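Local atomic coordinates of serine-tRNA ligase (Naegleria fowleri, PDB entry 6BLJ), a protein that probably catalyses, as a cytosolic class II aminoacyl-tRNA synthetase, the ATP-dependent charging of serine onto its cognate tRNA through a seryl-adenylate intermediate. Residues G358-F363 with L441-T446; A386-L391 with L407-N412. All coordinates share one frame; numbering follows the deposited sequence.

Contact 1. Residues G358-F363 with L441-T446; sequences GNSEAF and LNSTLT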
ATOM      1  N   GLY A 358      17.196   6.927 -31.762  1.00 37.85           N
ATOM      2  CA  GLY A 358      17.443   7.920 -32.803  1.00 32.19           C
ATOM      3  C   GLY A 358      16.269   8.859 -33.029  1.00 31.00           C
ATOM      4  O   GLY A 358      16.459  10.044 -33.307  1.00 30.17           O
ATOM      5  N   ASN A 359      15.042   8.337 -32.949  1.00 30.06           N
ATOM      6  CA  ASN A 359      13.860   9.191 -33.037  1.00 28.18           C
ATOM      7  C   ASN A 359      13.840  10.230 -31.916  1.00 29.06           C
ATOM      8  O   ASN A 359      13.535  11.402 -32.150  1.00 26.68           O
ATOM      9  CB  ASN A 359      12.583   8.341 -32.991  1.00 29.82           C
ATOM     10  CG  ASN A 359      12.369   7.523 -34.262  1.00 33.84           C
ATOM     11  OD1 ASN A 359      12.923   7.835 -35.312  1.00 31.70           O
ATOM     12  ND2 ASN A 359      11.560   6.484 -34.166  1.00 29.24           N
ATOM     13  N   SER A 360      14.128   9.810 -30.680  1.00 23.33           N
ATOM     14  CA  SER A 360      14.103  10.750 -29.566  1.00 24.31           C
ATOM     15  C   SER A 360      15.201  11.793 -29.708  1.00 28.86           C
ATOM     16  O   SER A 360      14.978  12.979 -29.441  1.00 28.84           O
ATOM     17  CB  SER A 360      14.225   9.993 -28.238  1.00 27.44           C
ATOM     18  OG  SER A 360      13.103   9.134 -28.063  1.00 29.04           O
ATOM     19  N   GLU A 361      16.391  11.365 -30.135  1.00 26.64           N
ATOM     20  CA  GLU A 361      17.483  12.298 -30.399  1.00 32.07           C
ATOM     21  C   GLU A 361      17.090  13.333 -31.448  1.00 31.27           C
ATOM     22  O   GLU A 361      17.316  14.532 -31.259  1.00 31.31           O
ATOM     23  CB  GLU A 361      18.726  11.541 -30.857  1.00 27.82           C
ATOM     24  CG  GLU A 361      19.426  10.749 -29.768  1.00 28.32           C
ATOM     25  CD  GLU A 361      20.789  10.297 -30.230  1.00 34.09           C
ATOM     26  OE1 GLU A 361      21.667  11.169 -30.376  1.00 32.81           O
ATOM     27  OE2 GLU A 361      20.974   9.086 -30.472  1.00 34.07           O
ATOM     28  N   ALA A 362      16.520  12.884 -32.577  1.00 29.94           N
ATOM     29  CA  ALA A 362      16.069  13.839 -33.592  1.00 33.92           C
ATOM     30  C   ALA A 362      15.011  14.778 -33.021  1.00 30.81           C
ATOM     31  O   ALA A 362      14.961  15.964 -33.369  1.00 27.10           O
ATOM     32  CB  ALA A 362      15.522  13.104 -34.819  1.00 27.98           C
ATOM     33  N   PHE A 363      14.157  14.271 -32.127  1.00 29.10           N
ATOM     34  CA  PHE A 363      13.140  15.129 -31.532  1.00 27.13           C
ATOM     35  C   PHE A 363      13.778  16.265 -30.737  1.00 28.64           C
ATOM     36  O   PHE A 363      13.441  17.438 -30.934  1.00 26.08           O
ATOM     37  CB  PHE A 363      12.198  14.306 -30.654  1.00 24.90           C
ATOM     38  CG  PHE A 363      11.024  15.097 -30.110  1.00 27.98           C
ATOM     39  CD1 PHE A 363       9.965  15.445 -30.931  1.00 28.55           C
ATOM     40  CD2 PHE A 363      10.979  15.477 -28.775  1.00 30.68           C
ATOM     41  CE1 PHE A 363       8.877  16.155 -30.428  1.00 27.65           C
ATOM     42  CE2 PHE A 363       9.894  16.189 -28.269  1.00 34.84           C
ATOM     43  CZ  PHE A 363       8.848  16.537 -29.107  1.00 25.63           C
ATOM     44  N   LEU A 441       9.619  -3.332 -27.485  1.00 28.18           N
ATOM     45  CA  LEU A 441      10.463  -2.220 -27.064  1.00 26.68           C
ATOM     46  C   LEU A 441       9.597  -1.017 -26.718  1.00 30.32           C
ATOM     47  O   LEU A 441       8.489  -0.857 -27.241  1.00 26.42           O
ATOM     48  CB  LEU A 441      11.452  -1.798 -28.168  1.00 23.59           C
ATOM     49  CG  LEU A 441      12.352  -2.885 -28.766  1.00 29.70           C
ATOM     50  CD1 LEU A 441      11.697  -3.489 -29.998  1.00 25.43           C
ATOM     51  CD2 LEU A 441      13.722  -2.288 -29.090  1.00 24.77           C
ATOM     52  N   ASN A 442      10.125  -0.146 -25.854  1.00 22.00           N
ATOM     53  CA  ASN A 442       9.476   1.131 -25.598  1.00 28.27           C
ATOM     54  C   ASN A 442      10.529   2.208 -25.382  1.00 27.87           C
ATOM     55  O   ASN A 442      11.636   1.933 -24.917  1.00 28.15           O
ATOM     56  CB  ASN A 442       8.552   1.079 -24.371  1.00 31.43           C
ATOM     57  CG  ASN A 442       9.323   0.934 -23.073  1.00 34.92           C
ATOM     58  OD1 ASN A 442       9.692  -0.165 -22.678  1.00 39.71           O
ATOM     59  ND2 ASN A 442       9.576   2.051 -22.411  1.00 39.78           N
ATOM     60  N   SER A 443      10.165   3.437 -25.731  1.00 25.35           N
ATOM     61  CA  SER A 443      11.009   4.600 -25.514  1.00 23.91           C
ATOM     62  C   SER A 443      10.150   5.845 -25.370  1.00 30.06           C
ATOM     63  O   SER A 443       9.296   6.110 -26.219  1.00 27.84           O
ATOM     64  CB  SER A 443      12.000   4.809 -26.666  1.00 23.38           C
ATOM     65  OG  SER A 443      12.789   5.962 -26.398  1.00 28.44           O
ATOM     66  N   THR A 444      10.403   6.616 -24.320  1.00 25.09           N
ATOM     67  CA  THR A 444       9.855   7.959 -24.245  1.00 23.66           C
ATOM     68  C   THR A 444      10.128   8.720 -25.535  1.00 22.34           C
ATOM     69  O   THR A 444      11.218   8.634 -26.098  1.00 29.62           O
ATOM     70  CB  THR A 444      10.499   8.756 -23.113  1.00 24.09           C
ATOM     71  OG1 THR A 444      10.725   7.917 -21.975  1.00 24.99           O
ATOM     72  CG2 THR A 444       9.629   9.981 -22.766  1.00 24.93           C
ATOM     73  N   LEU A 445       9.132   9.465 -26.009  1.00 24.63           N
ATOM     74  CA  LEU A 445       9.439  10.598 -26.869  1.00 23.89           C
ATOM     75  C   LEU A 445       9.513  11.866 -26.028  1.00 24.65           C
ATOM     76  O   LEU A 445      10.581  12.476 -25.921  1.00 26.78           O
ATOM     77  CB  LEU A 445       8.423  10.777 -28.010  1.00 23.78           C
ATOM     78  CG  LEU A 445       8.952  11.742 -29.091  1.00 30.16           C
ATOM     79  CD1 LEU A 445      10.103  11.095 -29.892  1.00 27.05           C
ATOM     80  CD2 LEU A 445       7.888  12.221 -30.042  1.00 34.19           C
ATOM     81  N   THR A 446       8.405  12.255 -25.392  1.00 23.18           N
ATOM     82  CA  THR A 446       8.458  13.403 -24.496  1.00 20.93           C
ATOM     83  C   THR A 446       7.432  13.263 -23.377  1.00 22.58           C
ATOM     84  O   THR A 446       6.247  13.012 -23.623  1.00 23.78           O
ATOM     85  CB  THR A 446       8.260  14.724 -25.275  1.00 24.17           C
ATOM     86  OG1 THR A 446       8.283  15.834 -24.372  1.00 21.16           O
ATOM     87  CG2 THR A 446       6.936  14.756 -26.052  1.00 24.88           C
TER

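Contact 2. Residues A386-L391 with L407-N412; sequences AKKFDL and LVSCSN. With AMP (adenosine monophosphate), chain D.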
ATOM      1  N   ALA A 386      16.626  -5.956 -21.477  1.00 26.07           N
ATOM      2  CA  ALA A 386      17.943  -6.481 -21.827  1.00 28.36           C
ATOM      3  C   ALA A 386      18.988  -5.378 -21.989  1.00 31.16           C
ATOM      4  O   ALA A 386      20.193  -5.658 -21.924  1.00 27.55           O
ATOM      5  CB  ALA A 386      17.859  -7.291 -23.125  1.00 29.36           C
ATOM      6  N   LYS A 387      18.554  -4.140 -22.200  1.00 29.21           N
ATOM      7  CA  LYS A 387      19.418  -2.989 -22.414  1.00 24.18           C
ATOM      8  C   LYS A 387      18.567  -1.735 -22.312  1.00 26.97           C
ATOM      9  O   LYS A 387      17.411  -1.727 -22.742  1.00 29.26           O
ATOM     10  CB  LYS A 387      20.109  -3.040 -23.789  1.00 24.58           C
ATOM     11  CG  LYS A 387      21.043  -1.847 -24.046  1.00 29.56           C
ATOM     12  CD  LYS A 387      21.721  -1.952 -25.425  1.00 38.99           C
ATOM     13  CE  LYS A 387      22.726  -0.815 -25.624  1.00 43.16           C
ATOM     14  NZ  LYS A 387      23.600  -1.044 -26.796  1.00 56.43           N
ATOM     15  N   LYS A 388      19.160  -0.661 -21.791  1.00 27.43           N
ATOM     16  CA  LYS A 388      18.443   0.602 -21.642  1.00 26.10           C
ATOM     17  C   LYS A 388      19.382   1.767 -21.917  1.00 30.11           C
ATOM     18  O   LYS A 388      20.479   1.837 -21.344  1.00 28.22           O
ATOM     19  CB  LYS A 388      17.829   0.720 -20.237  1.00 24.47           C
ATOM     20  CG  LYS A 388      16.983   1.970 -19.981  1.00 28.52           C
ATOM     21  CD  LYS A 388      16.026   1.739 -18.815  1.00 34.27           C
ATOM     22  CE  LYS A 388      16.455   2.499 -17.586  1.00 39.85           C
ATOM     23  NZ  LYS A 388      16.126   3.958 -17.646  1.00 32.44           N
ATOM     24  N   PHE A 389      18.968   2.646 -22.829  1.00 26.72           N
ATOM     25  CA  PHE A 389      19.610   3.937 -23.058  1.00 24.14           C
ATOM     26  C   PHE A 389      18.707   5.025 -22.491  1.00 27.21           C
ATOM     27  O   PHE A 389      17.490   5.001 -22.710  1.00 27.26           O
ATOM     28  CB  PHE A 389      19.832   4.216 -24.552  1.00 29.82           C
ATOM     29  CG  PHE A 389      21.147   3.703 -25.107  1.00 32.44           C
ATOM     30  CD1 PHE A 389      21.999   2.924 -24.345  1.00 34.56           C
ATOM     31  CD2 PHE A 389      21.518   4.009 -26.410  1.00 32.96           C
ATOM     32  CE1 PHE A 389      23.210   2.459 -24.877  1.00 37.82           C
ATOM     33  CE2 PHE A 389      22.723   3.549 -26.950  1.00 34.75           C
ATOM     34  CZ  PHE A 389      23.564   2.772 -26.186  1.00 35.93           C
ATOM     35  N   ASP A 390      19.291   5.973 -21.772  1.00 22.50           N
ATOM     36  CA  ASP A 390      18.575   7.185 -21.405  1.00 23.74           C
ATOM     37  C   ASP A 390      19.127   8.365 -22.190  1.00 27.21           C
ATOM     38  O   ASP A 390      20.306   8.390 -22.563  1.00 26.12           O
ATOM     39  CB  ASP A 390      18.706   7.515 -19.913  1.00 24.62           C
ATOM     40  CG  ASP A 390      17.909   6.570 -19.021  1.00 29.57           C
ATOM     41  OD1 ASP A 390      17.346   5.579 -19.542  1.00 24.17           O
ATOM     42  OD2 ASP A 390      17.862   6.833 -17.802  1.00 26.88           O
ATOM     43  N   LEU A 391      18.259   9.335 -22.456  1.00 24.70           N
ATOM     44  CA  LEU A 391      18.675  10.661 -22.899  0.54 24.19           C
ATOM     45  C   LEU A 391      18.582  11.584 -21.698  1.00 28.22           C
ATOM     46  O   LEU A 391      17.501  11.729 -21.112  1.00 24.33           O
ATOM     47  CB  LEU A 391      17.799  11.210 -24.026  0.54 22.78           C
ATOM     48  CG  LEU A 391      17.751  10.564 -25.401  0.54 23.89           C
ATOM     49  CD1 LEU A 391      17.024  11.496 -26.371  0.54 25.32           C
ATOM     50  CD2 LEU A 391      19.147  10.291 -25.877  0.54 24.22           C
ATOM     51  N   LEU A 407      15.448  12.688 -19.417  1.00 22.37           N
ATOM     52  CA  LEU A 407      14.192  13.047 -20.070  1.00 24.71           C
ATOM     53  C   LEU A 407      13.549  11.866 -20.781  1.00 24.49           C
ATOM     54  O   LEU A 407      12.332  11.889 -21.022  1.00 26.23           O
ATOM     55  CB  LEU A 407      14.413  14.140 -21.137  1.00 24.80           C
ATOM     56  CG  LEU A 407      14.588  15.595 -20.733  1.00 28.35           C
ATOM     57  CD1 LEU A 407      14.451  16.508 -21.961  1.00 26.90           C
ATOM     58  CD2 LEU A 407      13.554  15.921 -19.703  1.00 30.74           C
ATOM     59  N   VAL A 408      14.350  10.870 -21.157  1.00 23.87           N
ATOM     60  CA  VAL A 408      13.950   9.757 -22.017  1.00 25.84           C
ATOM     61  C   VAL A 408      14.604   8.489 -21.496  1.00 24.81           C
ATOM     62  O   VAL A 408      15.777   8.499 -21.113  1.00 23.53           O
ATOM     63  CB  VAL A 408      14.366  10.005 -23.483  1.00 31.47           C
ATOM     64  CG1 VAL A 408      14.306   8.702 -24.302  1.00 28.53           C
ATOM     65  CG2 VAL A 408      13.497  11.086 -24.116  1.00 27.88           C
ATOM     66  N   SER A 409      13.843   7.397 -21.468  1.00 22.84           N
ATOM     67  CA  SER A 409      14.396   6.061 -21.335  1.00 21.63           C
ATOM     68  C   SER A 409      13.914   5.208 -22.507  1.00 28.44           C
ATOM     69  O   SER A 409      12.756   5.311 -22.936  1.00 28.49           O
ATOM     70  CB  SER A 409      13.990   5.434 -19.994  1.00 28.17           C
ATOM     71  OG  SER A 409      12.589   5.282 -19.960  1.00 38.42           O
ATOM     72  N   CYS A 410      14.814   4.370 -23.019  1.00 25.47           N
ATOM     73  CA  CYS A 410      14.572   3.542 -24.199  1.00 23.18           C
ATOM     74  C   CYS A 410      15.089   2.146 -23.887  1.00 26.48           C
ATOM     75  O   CYS A 410      16.270   1.993 -23.560  1.00 27.14           O
ATOM     76  CB  CYS A 410      15.288   4.138 -25.421  1.00 26.05           C
ATOM     77  SG  CYS A 410      15.261   3.165 -26.954  1.00 29.37           S
ATOM     78  N   SER A 411      14.218   1.137 -23.964  1.00 23.39           N
ATOM     79  CA  SER A 411      14.553  -0.218 -23.537  1.00 22.15           C
ATOM     80  C   SER A 411      14.157  -1.245 -24.590  1.00 28.41           C
ATOM     81  O   SER A 411      13.072  -1.160 -25.185  1.00 27.74           O
ATOM     82  CB  SER A 411      13.842  -0.593 -22.219  1.00 22.48           C
ATOM     83  OG  SER A 411      14.157   0.319 -21.185  1.00 28.88           O
ATOM     84  N   ASN A 412      15.031  -2.228 -24.803  1.00 26.73           N
ATOM     85  CA  ASN A 412      14.675  -3.450 -25.523  1.00 26.30           C
ATOM     86  C   ASN A 412      14.390  -4.533 -24.489  1.00 28.80           C
ATOM     87  O   ASN A 412      15.272  -4.877 -23.693  1.00 30.03           O
ATOM     88  CB  ASN A 412      15.795  -3.898 -26.462  1.00 26.56           C
ATOM     89  CG  ASN A 412      15.373  -5.058 -27.368  1.00 31.70           C
ATOM     90  OD1 ASN A 412      14.258  -5.578 -27.252  1.00 26.99           O
ATOM     91  ND2 ASN A 412      16.271  -5.475 -28.271  1.00 28.00           N
TER
HETATM   92  P   AMP D 500      10.383   5.969 -16.848  1.00 36.30           P
HETATM   93  O1P AMP D 500      10.619   5.908 -15.338  1.00 43.66           O
HETATM   94  O2P AMP D 500       9.182   5.319 -17.412  1.00 41.20           O
HETATM   95  O3P AMP D 500      11.663   5.537 -17.549  1.00 34.14           O
HETATM   96  O5' AMP D 500      10.231   7.520 -17.179  1.00 29.03           O
HETATM   97  C5' AMP D 500      10.144   7.986 -18.519  1.00 24.88           C
HETATM   98  C4' AMP D 500      10.235   9.496 -18.565  1.00 22.86           C
HETATM   99  O4' AMP D 500       9.033  10.079 -17.998  1.00 23.19           O
HETATM  100  C3' AMP D 500      11.360  10.103 -17.754  1.00 22.85           C
HETATM  101  O3' AMP D 500      12.594  10.095 -18.446  1.00 29.09           O
HETATM  102  C2' AMP D 500      10.847  11.498 -17.447  1.00 24.98           C
HETATM  103  O2' AMP D 500      11.030  12.342 -18.571  1.00 28.62           O
HETATM  104  C1' AMP D 500       9.353  11.242 -17.270  1.00 24.43           C
HETATM  105  N9  AMP D 500       8.959  11.043 -15.854  1.00 23.69           N
HETATM  106  C8  AMP D 500       9.125   9.898 -15.117  1.00 26.82           C
HETATM  107  N7  AMP D 500       8.681   9.988 -13.883  1.00 27.78           N
HETATM  108  C5  AMP D 500       8.185  11.279 -13.804  1.00 22.90           C
HETATM  109  C6  AMP D 500       7.574  12.000 -12.758  1.00 21.97           C
HETATM  110  N6  AMP D 500       7.300  11.482 -11.548  1.00 17.58           N
HETATM  111  N1  AMP D 500       7.229  13.282 -12.997  1.00 18.37           N
HETATM  112  C2  AMP D 500       7.453  13.794 -14.214  1.00 22.22           C
HETATM  113  N3  AMP D 500       7.995  13.206 -15.285  1.00 20.13           N
HETATM  114  C4  AMP D 500       8.353  11.945 -15.013  1.00 23.44           C

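Contact 1. Residues G358-F363 with L441-T446
Ser360 and Phe363, one turn apart on helix 348-366, meet Thr444, Leu445 and Thr446 where strand 436-447 is broken by a classic beta bulge. The bulge is defined by Leu445 and Thr446 both facing Ile336 of the neighbouring strand. This is helix-on-sheet packing in the class II synthetase core, and strand 436-447 with the helix that follows it probably corresponds to motif 3 of that family. The backbones come nearest at Ser360 and Leu445, whose CA atoms lie 5.4 Å apart.

The polar link is a single hydrogen bond across the interface. Ser360 OG donates to Thr444 O at 2.8 Å, in the carbonyl plane and with a C=O...donor angle of 156°. The same oxygen receives a second hydroxyl, Ser443 OG at 3.1 Å, which approaches clearly tilted from that plane. Two donors therefore grip a buried carbonyl and help fix the Thr444-Leu445 peptide. The two hydroxyls themselves, Ser360 OG and Ser443 OG, stay 3.6 Å apart without bonding. Thr444 also belongs to the AMP pocket, and its OG1 bonds to Ser409 N on the adjacent strand.

The apolar links centre on Phe363. Its CG is anti to the backbone N (chi1 -174°), which lays the ring against Leu445 and Thr446. Leu445 crosses the ring at about a right angle and makes a CH-pi contact over one face: CD2 is 4.2 Å from the centroid of the Phe363 ring, 19° off the normal. The other branch packs nearer the backbone, Leu445 CD1 lying 3.9 Å from Phe363 CB. Tyr231 and Phe235 of helix 220-238 also meet this ring. Thr446 approaches the same ring obliquely, its CB 3.7 Å from Phe363 CE2.

Contact 2. Residues A386-L391 with L407-N412
The carboxylate of Asp390 meets Ser409 through OD1, which lies 3.4 Å from Ser409 CB. On its syn lone pair, OD1 takes Lys388 NZ at 2.8 Å in a salt bridge along one strand. The Phe389 ring leads off from residues 407-412 and meets Phe353 edge-to-face, with Val373 and Asn375 also against its side chain.

Lys388 reaches OD1 by bending late in its chain, and on the way CD passes 3.3 Å from Ser411 OG. The non-hydrogen-bonded pairs Lys388-Ser411 and Asp390-Ser409 put all four side chains on one face of an antiparallel hairpin, its strands running at 165° to each other. Phe389 and Cys410 form a hydrogen-bonded pair whose side chains lie on the opposite face, with Phe389 O accepting from Cys410 N at 2.8 Å.

At the other end the register slips. Leu407 and Val408 both face Leu391, a classic beta bulge, and Leu391 O takes two donors: Leu407 N at 2.8 Å, nearly straight at 173°, and Val408 N at a longer 3.3 Å.

The nucleotide is gripped beside this bulge. AMP O2' donates to Leu407 O at 2.8 Å, a ribose hydroxyl thus bonding to a main-chain carbonyl. Ser409 OG sits between its own N and carbonyl carbon (chi1 64°), the rotation that points it at the phosphate, where it donates to AMP O3P at 2.6 Å. This placement is consistent with the site where a class II synthetase holds the aminoacyl-adenylate.

In the sheet, strand 371-375 flanks residues 387-391, bonding to Asp390 through Val374, while strand 436-447 flanks residues 407-412 on the other edge. Helix 348-366 lies over the face carrying Leu391 and Val408, touching them with Ile357 and Tyr364 respectively.

Both contacts are buried in the class II core, about 9 Å between centres, and both segments of contact 2 fall, in sequence, between the two of contact 1. Strands 436-447 and 404-412 are neighbours in one sheet: Asn442 O lies 2.9 Å from Ser411 N and Thr444 N 3.0 Å from Ser409 O, both probable hydrogen bonds. Helix 348-366 is one side of contact 1 and also packs against contact 2. Their chemistry differs accordingly. Contact 1 joins helix to sheet through helix side chains, one hydroxyl to a main-chain carbonyl and an aromatic ring against aliphatic groups, while contact 2 zips two strands by backbone bonds. Both reach AMP, through Thr444 in the former and Leu407 to Ser409 in the latter.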